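Local coordinates for protein beta-mannosidase (Trichoderma harzianum, PDB 4CVU) that probably hydrolyses beta-mannosidic bonds, releasing mannose from non-reducing ends of sugar chains as a glycosylated glycoside hydrolase of family 2, at residues G568-Y573 and R590-F595; Y586-F591 and L696-L701; S95-H100 and S141-C146; A104-F109 and V218-G223; L885-T890 and N902-R907. All coordinates share one frame; numbering follows the deposited sequence.

Interaction 1. Residues G568-Y573 and R590-F595. With CD (cadmium ion), chain B.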
# COMPACT_ATOMS: atom_id res chain seq x y z
N GLY A 568 -12.05 46.07 3.60
CA GLY A 568 -11.31 44.83 3.74
C GLY A 568 -11.54 43.77 2.72
O GLY A 568 -12.43 43.85 1.89
N ASP A 569 -10.71 42.73 2.80
CA ASP A 569 -10.92 41.53 2.05
C ASP A 569 -11.91 40.59 2.76
O ASP A 569 -12.24 40.82 3.92
CB ASP A 569 -9.58 40.82 1.76
CG ASP A 569 -8.78 40.50 3.00
OD1 ASP A 569 -9.13 40.98 4.11
OD2 ASP A 569 -7.75 39.72 2.86
N THR A 570 -12.39 39.57 2.05
CA THR A 570 -13.38 38.63 2.58
C THR A 570 -12.89 37.17 2.61
O THR A 570 -12.07 36.78 1.79
CB THR A 570 -14.66 38.66 1.75
OG1 THR A 570 -14.36 38.41 0.37
CG2 THR A 570 -15.37 40.03 1.88
N ASP A 571 -13.41 36.41 3.57
CA ASP A 571 -13.38 34.92 3.57
C ASP A 571 -14.76 34.30 3.28
O ASP A 571 -15.81 34.94 3.41
CB ASP A 571 -12.98 34.41 4.94
CG ASP A 571 -14.01 34.76 5.99
OD1 ASP A 571 -14.22 35.95 6.24
OD2 ASP A 571 -14.62 33.85 6.58
N PHE A 572 -14.81 33.04 2.91
CA PHE A 572 -16.11 32.40 2.84
C PHE A 572 -15.96 30.93 3.03
O PHE A 572 -15.44 30.22 2.16
CB PHE A 572 -16.90 32.72 1.54
CG PHE A 572 -18.37 32.48 1.68
CD1 PHE A 572 -19.10 33.16 2.65
CD2 PHE A 572 -19.01 31.54 0.92
CE1 PHE A 572 -20.45 32.93 2.81
CE2 PHE A 572 -20.37 31.29 1.08
CZ PHE A 572 -21.09 32.00 2.03
N TYR A 573 -16.39 30.49 4.20
CA TYR A 573 -16.36 29.08 4.51
C TYR A 573 -17.69 28.67 5.09
O TYR A 573 -17.74 28.02 6.13
CB TYR A 573 -15.23 28.80 5.48
CG TYR A 573 -13.85 29.03 4.93
CD1 TYR A 573 -13.26 28.11 4.06
CD2 TYR A 573 -13.10 30.12 5.35
CE1 TYR A 573 -11.97 28.29 3.61
CE2 TYR A 573 -11.82 30.32 4.89
CZ TYR A 573 -11.26 29.40 4.02
OH TYR A 573 -9.97 29.63 3.61
N ARG A 590 -14.03 43.92 -1.06
CA ARG A 590 -13.13 44.55 -2.03
C ARG A 590 -12.18 43.52 -2.71
O ARG A 590 -11.52 43.80 -3.73
CB ARG A 590 -12.25 45.58 -1.31
CG ARG A 590 -12.97 46.65 -0.48
CD ARG A 590 -13.70 47.70 -1.31
NE ARG A 590 -14.20 48.74 -0.41
CZ ARG A 590 -15.10 49.68 -0.71
NH1 ARG A 590 -15.64 49.76 -1.93
NH2 ARG A 590 -15.46 50.55 0.23
N PHE A 591 -12.11 42.33 -2.13
CA PHE A 591 -11.10 41.33 -2.56
C PHE A 591 -11.40 40.09 -1.78
O PHE A 591 -11.68 40.17 -0.58
CB PHE A 591 -9.69 41.85 -2.18
CG PHE A 591 -8.53 41.07 -2.78
CD1 PHE A 591 -8.19 39.82 -2.30
CD2 PHE A 591 -7.74 41.64 -3.78
CE1 PHE A 591 -7.11 39.13 -2.85
CE2 PHE A 591 -6.66 40.95 -4.33
CZ PHE A 591 -6.35 39.70 -3.85
N ALA A 592 -11.31 38.91 -2.41
CA ALA A 592 -11.63 37.68 -1.74
C ALA A 592 -10.33 36.91 -1.66
O ALA A 592 -9.84 36.45 -2.68
CB ALA A 592 -12.66 36.91 -2.56
N ASN A 593 -9.73 36.85 -0.47
CA ASN A 593 -8.40 36.26 -0.30
C ASN A 593 -8.40 34.80 0.10
O ASN A 593 -7.34 34.14 0.07
CB ASN A 593 -7.57 37.10 0.68
CG ASN A 593 -7.89 36.83 2.12
OD1 ASN A 593 -9.03 36.68 2.49
ND2 ASN A 593 -6.86 36.81 2.97
N GLU A 594 -9.59 34.32 0.50
CA GLU A 594 -9.84 32.95 1.00
C GLU A 594 -11.28 32.52 0.81
O GLU A 594 -12.22 33.21 1.25
CB GLU A 594 -9.61 32.83 2.51
CG GLU A 594 -8.21 32.96 3.00
CD GLU A 594 -8.00 32.46 4.43
OE1 GLU A 594 -8.69 31.52 4.85
OE2 GLU A 594 -7.06 32.95 5.14
N PHE A 595 -11.46 31.35 0.21
CA PHE A 595 -12.79 30.71 0.15
C PHE A 595 -12.69 29.28 -0.33
O PHE A 595 -11.84 28.95 -1.17
CB PHE A 595 -13.77 31.51 -0.73
CG PHE A 595 -13.27 31.74 -2.13
CD1 PHE A 595 -12.39 32.80 -2.42
CD2 PHE A 595 -13.70 30.93 -3.18
CE1 PHE A 595 -11.95 33.02 -3.72
CE2 PHE A 595 -13.25 31.14 -4.48
CZ PHE A 595 -12.40 32.19 -4.75
CD CD B . -16.03 36.74 7.18
O HOH W 1 -14.25 35.41 0.15
O HOH W 2 -18.20 37.76 8.13
O HOH W 3 -15.77 38.69 5.22

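Interaction 2. Residues Y586-F591 and L696-L701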
# COMPACT_ATOMS: atom_id res chain seq x y z
N TYR A 586 -23.07 34.97 -0.29
CA TYR A 586 -21.66 35.35 -0.47
C TYR A 586 -21.30 36.75 0.07
O TYR A 586 -22.12 37.66 0.05
CB TYR A 586 -21.24 35.22 -1.94
CG TYR A 586 -21.49 33.87 -2.60
CD1 TYR A 586 -21.74 32.71 -1.86
CD2 TYR A 586 -21.49 33.77 -3.98
CE1 TYR A 586 -21.98 31.50 -2.51
CE2 TYR A 586 -21.75 32.58 -4.63
CZ TYR A 586 -21.99 31.44 -3.91
OH TYR A 586 -22.20 30.29 -4.59
N PRO A 587 -20.07 36.93 0.55
CA PRO A 587 -19.70 38.23 1.16
C PRO A 587 -19.47 39.31 0.11
O PRO A 587 -18.88 39.02 -0.94
CB PRO A 587 -18.40 37.91 1.90
CG PRO A 587 -17.82 36.76 1.16
CD PRO A 587 -18.99 35.93 0.70
N VAL A 588 -19.98 40.52 0.35
CA VAL A 588 -19.71 41.69 -0.51
C VAL A 588 -18.47 42.45 -0.02
O VAL A 588 -18.56 43.19 0.94
CB VAL A 588 -20.95 42.63 -0.58
CG1 VAL A 588 -20.65 43.86 -1.39
CG2 VAL A 588 -22.13 41.90 -1.26
N GLY A 589 -17.31 42.24 -0.65
CA GLY A 589 -16.06 42.89 -0.25
C GLY A 589 -15.22 43.45 -1.38
O GLY A 589 -15.63 43.45 -2.54
N ARG A 590 -14.03 43.92 -1.06
CA ARG A 590 -13.13 44.55 -2.03
C ARG A 590 -12.18 43.52 -2.71
O ARG A 590 -11.52 43.80 -3.73
CB ARG A 590 -12.25 45.58 -1.31
CG ARG A 590 -12.97 46.65 -0.48
CD ARG A 590 -13.70 47.70 -1.31
NE ARG A 590 -14.20 48.74 -0.41
CZ ARG A 590 -15.10 49.68 -0.71
NH1 ARG A 590 -15.64 49.76 -1.93
NH2 ARG A 590 -15.46 50.55 0.23
N PHE A 591 -12.11 42.33 -2.13
CA PHE A 591 -11.10 41.33 -2.56
C PHE A 591 -11.40 40.09 -1.78
O PHE A 591 -11.68 40.17 -0.58
CB PHE A 591 -9.69 41.85 -2.18
CG PHE A 591 -8.53 41.07 -2.78
CD1 PHE A 591 -8.19 39.82 -2.30
CD2 PHE A 591 -7.74 41.64 -3.78
CE1 PHE A 591 -7.11 39.13 -2.85
CE2 PHE A 591 -6.66 40.95 -4.33
CZ PHE A 591 -6.35 39.70 -3.85
N LEU A 696 -19.40 46.72 -9.86
CA LEU A 696 -20.48 47.14 -8.92
C LEU A 696 -19.86 48.05 -7.84
O LEU A 696 -18.66 48.22 -7.82
CB LEU A 696 -21.20 45.90 -8.35
CG LEU A 696 -21.72 44.89 -9.40
CD1 LEU A 696 -22.31 43.64 -8.76
CD2 LEU A 696 -22.74 45.54 -10.32
N PRO A 697 -20.69 48.65 -6.95
CA PRO A 697 -20.15 49.72 -6.08
C PRO A 697 -19.00 49.32 -5.16
O PRO A 697 -18.25 50.17 -4.74
CB PRO A 697 -21.37 50.18 -5.26
CG PRO A 697 -22.54 49.84 -6.12
CD PRO A 697 -22.15 48.53 -6.80
N GLU A 698 -18.88 48.03 -4.86
CA GLU A 698 -17.74 47.49 -4.13
C GLU A 698 -16.42 47.60 -4.94
O GLU A 698 -15.38 47.79 -4.37
CB GLU A 698 -17.99 46.06 -3.65
CG GLU A 698 -18.14 45.04 -4.76
CD GLU A 698 -19.54 44.60 -4.98
OE1 GLU A 698 -20.48 45.43 -4.85
OE2 GLU A 698 -19.72 43.40 -5.28
N ARG A 699 -16.50 47.55 -6.25
CA ARG A 699 -15.34 47.61 -7.11
C ARG A 699 -14.35 46.54 -6.64
O ARG A 699 -13.33 46.84 -6.10
CB ARG A 699 -14.68 48.98 -7.11
CG ARG A 699 -14.09 49.36 -8.45
CD ARG A 699 -12.89 48.52 -8.75
NE ARG A 699 -12.02 49.02 -9.78
CZ ARG A 699 -12.15 48.78 -11.07
NH1 ARG A 699 -13.19 48.13 -11.51
NH2 ARG A 699 -11.25 49.23 -11.90
N GLN A 700 -14.81 45.32 -6.69
CA GLN A 700 -14.05 44.16 -6.24
C GLN A 700 -12.85 43.90 -7.17
O GLN A 700 -13.00 43.89 -8.36
CB GLN A 700 -15.01 42.98 -6.20
CG GLN A 700 -14.76 41.93 -5.11
CD GLN A 700 -13.76 40.90 -5.56
OE1 GLN A 700 -13.27 40.97 -6.66
NE2 GLN A 700 -13.48 39.92 -4.71
N LEU A 701 -11.66 43.61 -6.62
CA LEU A 701 -10.48 43.43 -7.47
C LEU A 701 -9.59 42.22 -7.18
O LEU A 701 -8.37 42.29 -7.44
CB LEU A 701 -9.62 44.69 -7.46
CG LEU A 701 -10.18 45.95 -8.14
CD1 LEU A 701 -9.14 47.07 -8.02
CD2 LEU A 701 -10.51 45.75 -9.58
O HOH W 4 -10.87 46.22 -4.72

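Interaction 3. Residues S95-H100 and S141-C146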
# COMPACT_ATOMS: atom_id res chain seq x y z
N SER A 95 38.45 17.51 6.93
CA SER A 95 39.83 17.68 6.50
C SER A 95 39.99 18.97 5.68
O SER A 95 38.99 19.58 5.28
CB SER A 95 40.23 16.50 5.65
OG SER A 95 39.49 16.52 4.46
N GLY A 96 41.23 19.38 5.47
CA GLY A 96 41.55 20.51 4.60
C GLY A 96 41.35 21.93 5.14
O GLY A 96 41.38 22.88 4.37
N LEU A 97 41.13 22.10 6.43
CA LEU A 97 41.04 23.45 7.00
C LEU A 97 42.47 23.91 7.37
O LEU A 97 43.27 23.11 7.86
CB LEU A 97 40.13 23.50 8.24
CG LEU A 97 38.67 23.02 8.08
CD1 LEU A 97 38.01 22.80 9.43
CD2 LEU A 97 37.86 24.00 7.25
N SER A 98 42.80 25.17 7.10
CA SER A 98 44.07 25.73 7.53
C SER A 98 44.05 25.99 9.04
O SER A 98 43.06 26.49 9.57
CB SER A 98 44.37 27.05 6.82
OG SER A 98 45.57 27.63 7.34
N LYS A 99 45.16 25.67 9.70
CA LYS A 99 45.31 25.91 11.14
C LYS A 99 46.15 27.15 11.46
O LYS A 99 46.53 27.36 12.62
CB LYS A 99 45.91 24.67 11.82
CG LYS A 99 45.00 23.42 11.72
CD LYS A 99 45.03 22.57 12.98
CE LYS A 99 44.23 23.21 14.12
NZ LYS A 99 44.06 22.31 15.30
N HIS A 100 46.42 27.99 10.46
CA HIS A 100 47.13 29.25 10.69
C HIS A 100 46.22 30.22 11.44
O HIS A 100 45.06 30.37 11.10
CB HIS A 100 47.58 29.88 9.36
CG HIS A 100 48.51 29.01 8.55
ND1 HIS A 100 48.54 29.04 7.17
CD2 HIS A 100 49.42 28.08 8.92
CE1 HIS A 100 49.44 28.17 6.73
NE2 HIS A 100 49.99 27.58 7.77
N SER A 141 38.84 29.43 17.59
CA SER A 141 39.50 28.97 18.81
C SER A 141 39.25 27.48 19.09
O SER A 141 40.11 26.78 19.59
CB SER A 141 39.10 29.84 20.03
OG SER A 141 37.75 29.66 20.40
N ALA A 142 38.06 26.99 18.76
CA ALA A 142 37.78 25.55 18.86
C ALA A 142 38.72 24.78 17.93
O ALA A 142 39.31 23.78 18.32
CB ALA A 142 36.33 25.27 18.52
N LEU A 143 38.88 25.28 16.71
CA LEU A 143 39.79 24.68 15.74
C LEU A 143 41.23 24.66 16.26
O LEU A 143 41.92 23.66 16.12
CB LEU A 143 39.71 25.43 14.40
CG LEU A 143 40.67 25.04 13.27
CD1 LEU A 143 40.55 23.57 12.93
CD2 LEU A 143 40.41 25.88 12.03
N ALA A 144 41.66 25.76 16.87
CA ALA A 144 43.04 25.87 17.38
C ALA A 144 43.33 24.88 18.49
O ALA A 144 44.38 24.28 18.50
CB ALA A 144 43.31 27.29 17.86
N SER A 145 42.39 24.70 19.41
CA SER A 145 42.52 23.70 20.48
C SER A 145 42.41 22.24 19.99
O SER A 145 42.75 21.31 20.72
CB SER A 145 41.44 23.93 21.56
OG SER A 145 40.16 23.49 21.11
N CYS A 146 41.93 22.05 18.77
CA CYS A 146 41.60 20.70 18.29
C CYS A 146 42.85 19.90 18.00
O CYS A 146 43.66 20.28 17.16
CB CYS A 146 40.71 20.72 17.05
SG CYS A 146 39.63 19.26 16.97

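Interaction 4. Residues A104-F109 and V218-G223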
# COMPACT_ATOMS: atom_id res chain seq x y z
N ALA A 104 40.31 33.38 10.02
CA ALA A 104 39.06 33.28 10.76
C ALA A 104 38.21 32.15 10.13
O ALA A 104 37.99 32.14 8.92
CB ALA A 104 38.30 34.59 10.72
N THR A 105 37.74 31.23 10.97
CA THR A 105 36.92 30.11 10.52
C THR A 105 35.51 30.28 11.04
O THR A 105 35.30 30.28 12.25
CB THR A 105 37.50 28.77 11.02
OG1 THR A 105 38.86 28.62 10.57
CG2 THR A 105 36.69 27.58 10.50
N TRP A 106 34.55 30.38 10.12
CA TRP A 106 33.13 30.54 10.45
C TRP A 106 32.28 29.33 10.01
O TRP A 106 32.54 28.71 8.99
CB TRP A 106 32.57 31.79 9.76
CG TRP A 106 33.12 33.07 10.29
CD1 TRP A 106 34.28 33.69 9.89
CD2 TRP A 106 32.55 33.89 11.31
NE1 TRP A 106 34.46 34.86 10.59
CE2 TRP A 106 33.42 35.01 11.48
CE3 TRP A 106 31.41 33.80 12.11
CZ2 TRP A 106 33.16 36.02 12.41
CZ3 TRP A 106 31.14 34.79 13.02
CH2 TRP A 106 32.03 35.90 13.18
N LEU A 107 31.28 29.02 10.82
CA LEU A 107 30.17 28.17 10.39
C LEU A 107 29.05 29.08 9.92
O LEU A 107 28.64 30.00 10.64
CB LEU A 107 29.66 27.30 11.55
CG LEU A 107 30.67 26.39 12.24
CD1 LEU A 107 30.03 25.63 13.39
CD2 LEU A 107 31.28 25.43 11.24
N VAL A 108 28.56 28.84 8.72
CA VAL A 108 27.41 29.59 8.22
C VAL A 108 26.29 28.61 7.89
O VAL A 108 26.46 27.72 7.07
CB VAL A 108 27.75 30.44 6.98
CG1 VAL A 108 26.54 31.25 6.55
CG2 VAL A 108 28.92 31.38 7.28
N PHE A 109 25.15 28.80 8.56
CA PHE A 109 23.98 27.92 8.42
C PHE A 109 22.80 28.71 7.88
O PHE A 109 22.29 29.61 8.55
CB PHE A 109 23.59 27.32 9.77
CG PHE A 109 24.63 26.41 10.37
CD1 PHE A 109 24.90 25.17 9.80
CD2 PHE A 109 25.30 26.76 11.54
CE1 PHE A 109 25.82 24.31 10.35
CE2 PHE A 109 26.23 25.90 12.10
CZ PHE A 109 26.51 24.68 11.50
N VAL A 218 33.37 28.67 6.26
CA VAL A 218 34.09 29.72 5.54
C VAL A 218 35.38 30.06 6.30
O VAL A 218 35.32 30.43 7.47
CB VAL A 218 33.24 31.00 5.43
CG1 VAL A 218 33.94 32.04 4.56
CG2 VAL A 218 31.87 30.69 4.87
N GLN A 219 36.53 29.89 5.62
CA GLN A 219 37.83 30.34 6.14
C GLN A 219 38.30 31.62 5.44
O GLN A 219 38.54 31.64 4.23
CB GLN A 219 38.88 29.24 6.06
CG GLN A 219 38.98 28.48 7.37
CD GLN A 219 40.11 27.47 7.41
OE1 GLN A 219 40.58 27.00 6.38
NE2 GLN A 219 40.54 27.15 8.62
N LEU A 220 38.42 32.68 6.24
CA LEU A 220 38.78 34.02 5.75
C LEU A 220 40.18 34.41 6.21
O LEU A 220 40.46 34.38 7.41
CB LEU A 220 37.80 35.06 6.28
CG LEU A 220 36.34 34.80 5.99
CD1 LEU A 220 35.52 35.89 6.66
CD2 LEU A 220 36.06 34.74 4.50
N SER A 221 41.03 34.81 5.27
CA SER A 221 42.40 35.25 5.58
C SER A 221 42.49 36.78 5.74
O SER A 221 41.75 37.54 5.09
CB SER A 221 43.37 34.75 4.51
OG SER A 221 42.86 34.97 3.21
N LYS A 222 43.39 37.21 6.62
CA LYS A 222 43.60 38.64 6.93
C LYS A 222 43.92 39.46 5.68
O LYS A 222 44.74 39.05 4.87
CB LYS A 222 44.73 38.82 7.97
N GLY A 223 43.26 40.60 5.53
CA GLY A 223 43.42 41.45 4.34
C GLY A 223 42.96 40.85 3.02
O GLY A 223 43.36 41.30 1.95

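Interaction 5. Residues L885-T890 and N902-R907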
# COMPACT_ATOMS: atom_id res chain seq x y z
N LEU A 885 -22.77 15.77 -20.06
CA LEU A 885 -22.46 16.80 -19.08
C LEU A 885 -21.25 16.41 -18.24
O LEU A 885 -21.11 15.24 -17.89
CB LEU A 885 -23.66 17.04 -18.14
CG LEU A 885 -24.95 17.45 -18.80
CD1 LEU A 885 -26.06 17.69 -17.76
CD2 LEU A 885 -24.68 18.71 -19.61
N TYR A 886 -20.38 17.38 -17.94
CA TYR A 886 -19.25 17.21 -17.06
C TYR A 886 -18.39 16.09 -17.65
O TYR A 886 -18.07 15.17 -16.93
CB TYR A 886 -19.63 16.80 -15.62
CG TYR A 886 -20.43 17.86 -14.89
CD1 TYR A 886 -19.82 18.89 -14.25
CD2 TYR A 886 -21.79 17.80 -14.89
CE1 TYR A 886 -20.56 19.90 -13.59
CE2 TYR A 886 -22.56 18.80 -14.23
CZ TYR A 886 -21.91 19.83 -13.57
OH TYR A 886 -22.64 20.86 -12.90
N THR A 887 -18.12 16.17 -18.95
CA THR A 887 -17.23 15.19 -19.64
C THR A 887 -15.87 15.27 -19.03
O THR A 887 -15.36 16.37 -18.85
CB THR A 887 -17.16 15.56 -21.13
OG1 THR A 887 -18.50 15.72 -21.63
CG2 THR A 887 -16.45 14.49 -21.97
N TRP A 888 -15.21 14.11 -18.77
CA TRP A 888 -14.08 14.10 -17.88
C TRP A 888 -13.10 13.07 -18.35
O TRP A 888 -13.46 11.91 -18.38
CB TRP A 888 -14.54 13.74 -16.44
CG TRP A 888 -13.41 13.71 -15.45
CD1 TRP A 888 -12.85 12.59 -14.87
CD2 TRP A 888 -12.66 14.83 -14.97
NE1 TRP A 888 -11.81 12.97 -14.02
CE2 TRP A 888 -11.67 14.33 -14.08
CE3 TRP A 888 -12.74 16.21 -15.18
CZ2 TRP A 888 -10.78 15.16 -13.43
CZ3 TRP A 888 -11.84 17.03 -14.53
CH2 TRP A 888 -10.87 16.52 -13.67
N LEU A 889 -11.90 13.52 -18.67
CA LEU A 889 -10.78 12.67 -19.04
C LEU A 889 -9.95 12.45 -17.83
O LEU A 889 -9.71 13.38 -17.07
CB LEU A 889 -9.96 13.38 -20.10
CG LEU A 889 -10.72 13.66 -21.42
CD1 LEU A 889 -10.13 14.87 -22.10
CD2 LEU A 889 -10.64 12.47 -22.32
N THR A 890 -9.45 11.22 -17.66
CA THR A 890 -8.68 10.86 -16.54
C THR A 890 -7.41 10.28 -17.11
O THR A 890 -7.52 9.31 -17.81
CB THR A 890 -9.37 9.75 -15.68
OG1 THR A 890 -10.65 10.19 -15.23
CG2 THR A 890 -8.48 9.42 -14.47
N ASN A 902 -11.21 20.27 -19.53
CA ASN A 902 -11.82 19.12 -18.88
C ASN A 902 -13.10 19.58 -18.19
O ASN A 902 -13.29 20.78 -18.01
CB ASN A 902 -10.85 18.47 -17.88
CG ASN A 902 -10.87 16.97 -17.93
OD1 ASN A 902 -11.79 16.38 -18.50
ND2 ASN A 902 -9.86 16.33 -17.36
N ALA A 903 -13.96 18.63 -17.83
CA ALA A 903 -15.25 18.94 -17.23
C ALA A 903 -16.04 19.91 -18.09
O ALA A 903 -16.35 21.00 -17.67
CB ALA A 903 -15.08 19.50 -15.82
N PHE A 904 -16.36 19.47 -19.32
CA PHE A 904 -17.05 20.31 -20.28
C PHE A 904 -18.34 19.65 -20.83
O PHE A 904 -18.57 18.44 -20.69
CB PHE A 904 -16.11 20.67 -21.45
CG PHE A 904 -15.36 19.49 -22.04
CD1 PHE A 904 -15.95 18.66 -22.96
CD2 PHE A 904 -14.04 19.23 -21.66
CE1 PHE A 904 -15.26 17.59 -23.50
CE2 PHE A 904 -13.35 18.15 -22.20
CZ PHE A 904 -13.97 17.32 -23.12
N VAL A 905 -19.23 20.48 -21.34
CA VAL A 905 -20.41 20.02 -22.01
C VAL A 905 -20.09 19.71 -23.45
O VAL A 905 -19.40 20.44 -24.09
CB VAL A 905 -21.56 21.06 -21.93
CG1 VAL A 905 -22.74 20.65 -22.78
CG2 VAL A 905 -22.00 21.25 -20.49
N LEU A 906 -20.63 18.61 -23.94
CA LEU A 906 -20.39 18.20 -25.29
C LEU A 906 -21.71 17.79 -25.93
O LEU A 906 -22.44 17.04 -25.33
CB LEU A 906 -19.48 17.00 -25.25
CG LEU A 906 -18.62 16.67 -26.43
CD1 LEU A 906 -17.67 17.78 -26.78
CD2 LEU A 906 -17.90 15.39 -26.10
N ARG A 907 -21.98 18.28 -27.14
CA ARG A 907 -23.22 17.94 -27.87
C ARG A 907 -22.86 17.02 -29.01
O ARG A 907 -21.80 17.09 -29.50
CB ARG A 907 -23.88 19.15 -28.48
CG ARG A 907 -23.72 20.45 -27.75
CD ARG A 907 -24.78 21.40 -28.23
NE ARG A 907 -24.24 22.67 -28.64
CZ ARG A 907 -24.69 23.37 -29.67
NH1 ARG A 907 -25.69 22.93 -30.43
NH2 ARG A 907 -24.10 24.51 -29.95

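Interaction 1. Residues G568-Y573 and R590-F595
T570 and A592 form a parallel bridge between strands 570-572 and 592-595, neighbouring strands of the (beta/alpha)8 barrel that forms the central domain of family 2 glycosidases. T570 N binds F591 O at 2.8 Å, nearly along the C=O axis, and N593 N returns to T570 O at 3.3 Å; beyond this the pairing is loose, where F572 N makes a weak bond to E594 O. Y573 OH then reaches E594 OE1 at 2.6 Å, meeting the carboxylate on its anti side, with ring and carboxylate planes 72° apart. E594 OE2 forms a salt bridge with R420 and lies close to E489, a group of two glutamates and an arginine consistent with the active site of this family. A phenylalanine at Y573 would probably leave E594 OE1 without this hydroxyl mate and its carboxylate freer to turn. D571 CG sits between backbone N and carbonyl carbon (chi1 65°), and D571 OD1 binds a cadmium ion at 2.2 Å, which two waters also bind. F572 and F595 touch helix 664-692, with F595 edge-to-face on Y690; D569 and N593 both touch W444 of strand 442-446, and strand 702-705 flanks F591 and F595.

Interaction 2. Residues Y586-F591 and L696-L701
R590 O takes the backbone N-H of L701 at 2.9 Å, the donor standing above the carbonyl plane (39° out of it), and a water lies 2.7 Å from the same R590 O, within reach also of R699 O. This joins the loop leading into strand 592-595 to the one leading into strand 702-705, adjacent strands of the barrel, just after a type I beta turn from L696 to R699. The turn presents E698 O to the side chain of R590: NH1 donates to it at 3.1 Å, almost straight at 163° and in the guanidinium plane. R590 is bent at chi2, and its NH2 goes on to I566 O and T368 O, so several backbone carbonyls hold the guanidinium. E698 CG lies between its own backbone N and carbonyl carbon (chi1 66°), and its side chain crosses that of V588 at about a right angle, OE1 reaching V588 CG1 at 3.8 Å. The aliphatic part of Q700 presses on G589, with CG 3.1 Å from G589 O. Its amide runs beside the backbone of F591, and NE2 donates to G702 O further along. R699 turns away from the 586-591 loop, its guanidinium binding S694 O, I798 O and E381. Past these bonds the F591 ring lies beside L701, F591 CD2 3.8 Å from L701 O.

Interaction 3. Residues S95-H100 and S141-C146
L97, the first residue here to touch the 141-145 helix, lightly meets L143, their CD1 atoms 4.4 Å apart. Next, S98 turns its side chain away, yet S98 O lies 3.7 Å from L143 CD2; the same carbonyl accepts from Q219 NE2. S98 OG takes the N-H of H100, an ST turn that shapes the loop around K99. K99 then does most of the work. Its chain is bent at chi2 and chi3 (74°), which brings CE alongside L143, 3.9 Å from L143 CD1; beyond it K99 NZ donates to L143 O at 2.7 Å, tilted 21° from the carbonyl plane. C146 N also donates to L143 O, at 3.1 Å, so two groups grip this carbonyl in the last turn of the helix. C146 O is 2.8 Å from K99 NZ, though the angle is too poor for a bond. The ammonium group thus sits among carbonyls at the C-terminal end of the helix, where its charge would probably be favoured. L143 reaches F120 and P150 as well, and C146 is joined to C121 by a disulfide. The arrangement joins the loop between strands 87-91 and 103-109 to helix 140-145 in the galactose-binding-like beta-sandwich domain.

Interaction 4. Residues A104-F109 and V218-G223
With T105 OG1 anti to the carbonyl carbon (chi1 -58°) and Q219 CD anti to CA (chi2 -174°), the two side chains lie side by side and point the same way from a non-hydrogen-bonded pair of residues. Q219 NE2 donates to T105 OG1 at 3.0 Å, 160° at the hydrogen, with the hydroxyl oxygen in the amide plane; Q219 CG also lies 3.2 Å from T105 OG1. The same nitrogen donates to S98 O, so one amide group joins strand 103-109 to the 95-100 loop. A leucine in place of Q219 would probably leave T105 OG1 and S98 O without this shared donor and the loop less tightly held. On the other face W106 CD1 meets L220 CD1 at 4.1 Å, the two crossing obliquely, and V108 CG2 touches V218 CG2 at 3.9 Å. The backbone is regular: A104 N binds L220 O and L220 N binds A104 O, both at 2.8 Å, while W106 N binds V218 O and V218 N binds W106 O. Strand 227-237 covers V108, V218 and L220 through Y227. The two strands are the central pair of a four-stranded antiparallel sheet in the galactose-binding-like beta-sandwich.

Interaction 5. Residues L885-T890 and N902-R907
T887 faces both A903 and F904 across an antiparallel hydrogen-bonded pair, a G1 beta bulge in which A903 takes up a left-handed backbone. T887 N and T887 OG1 both donate to F904 O, each at 2.9 Å, gripping that carbonyl twice; OG1 also bonds to S884. T887 CB lies over the face of the F904 ring, 4.1 Å from the centroid, a CH-pi contact. N902 pairs its amide with the backbone of L889: OD1 accepts from L889 N at 2.9 Å and ND2 gives to L889 O at 3.0 Å, both 170° at the hydrogen and on lone pairs. Held thus, the amide lies nearly flat on W888 (planes 11° apart), ND2 3.5 Å above the indole, toward its rim. W888 also meets H673 and Y731, while R735 takes the backbone carbonyls of N902 and A903. The bulged edge pairing belongs to a three-stranded sheet of the C-terminal Ig-fold domain.

How the interactions relate
Interactions 1 and 2 form one unit: they share R590 and F591, their centres are 9 Å apart, and Q700 NE2 lies 3.3 Å from A592 N. Together they link three neighbouring strands of the barrel; interaction 1 carries the probable active-site glutamate E594 and, separately, a cadmium ion bound by D571. Interactions 3 and 4 form a second unit, centres 11 Å apart, joined by Q219 NE2 and S98 O at 2.8 Å; their segments alternate along the chain. This amino-terminal pair lies far from interaction 1, centre to centre about 49 Å for interaction 4. Interaction 5, in the C-terminal Ig-fold domain, has its centre about 30 Å from that of interaction 1.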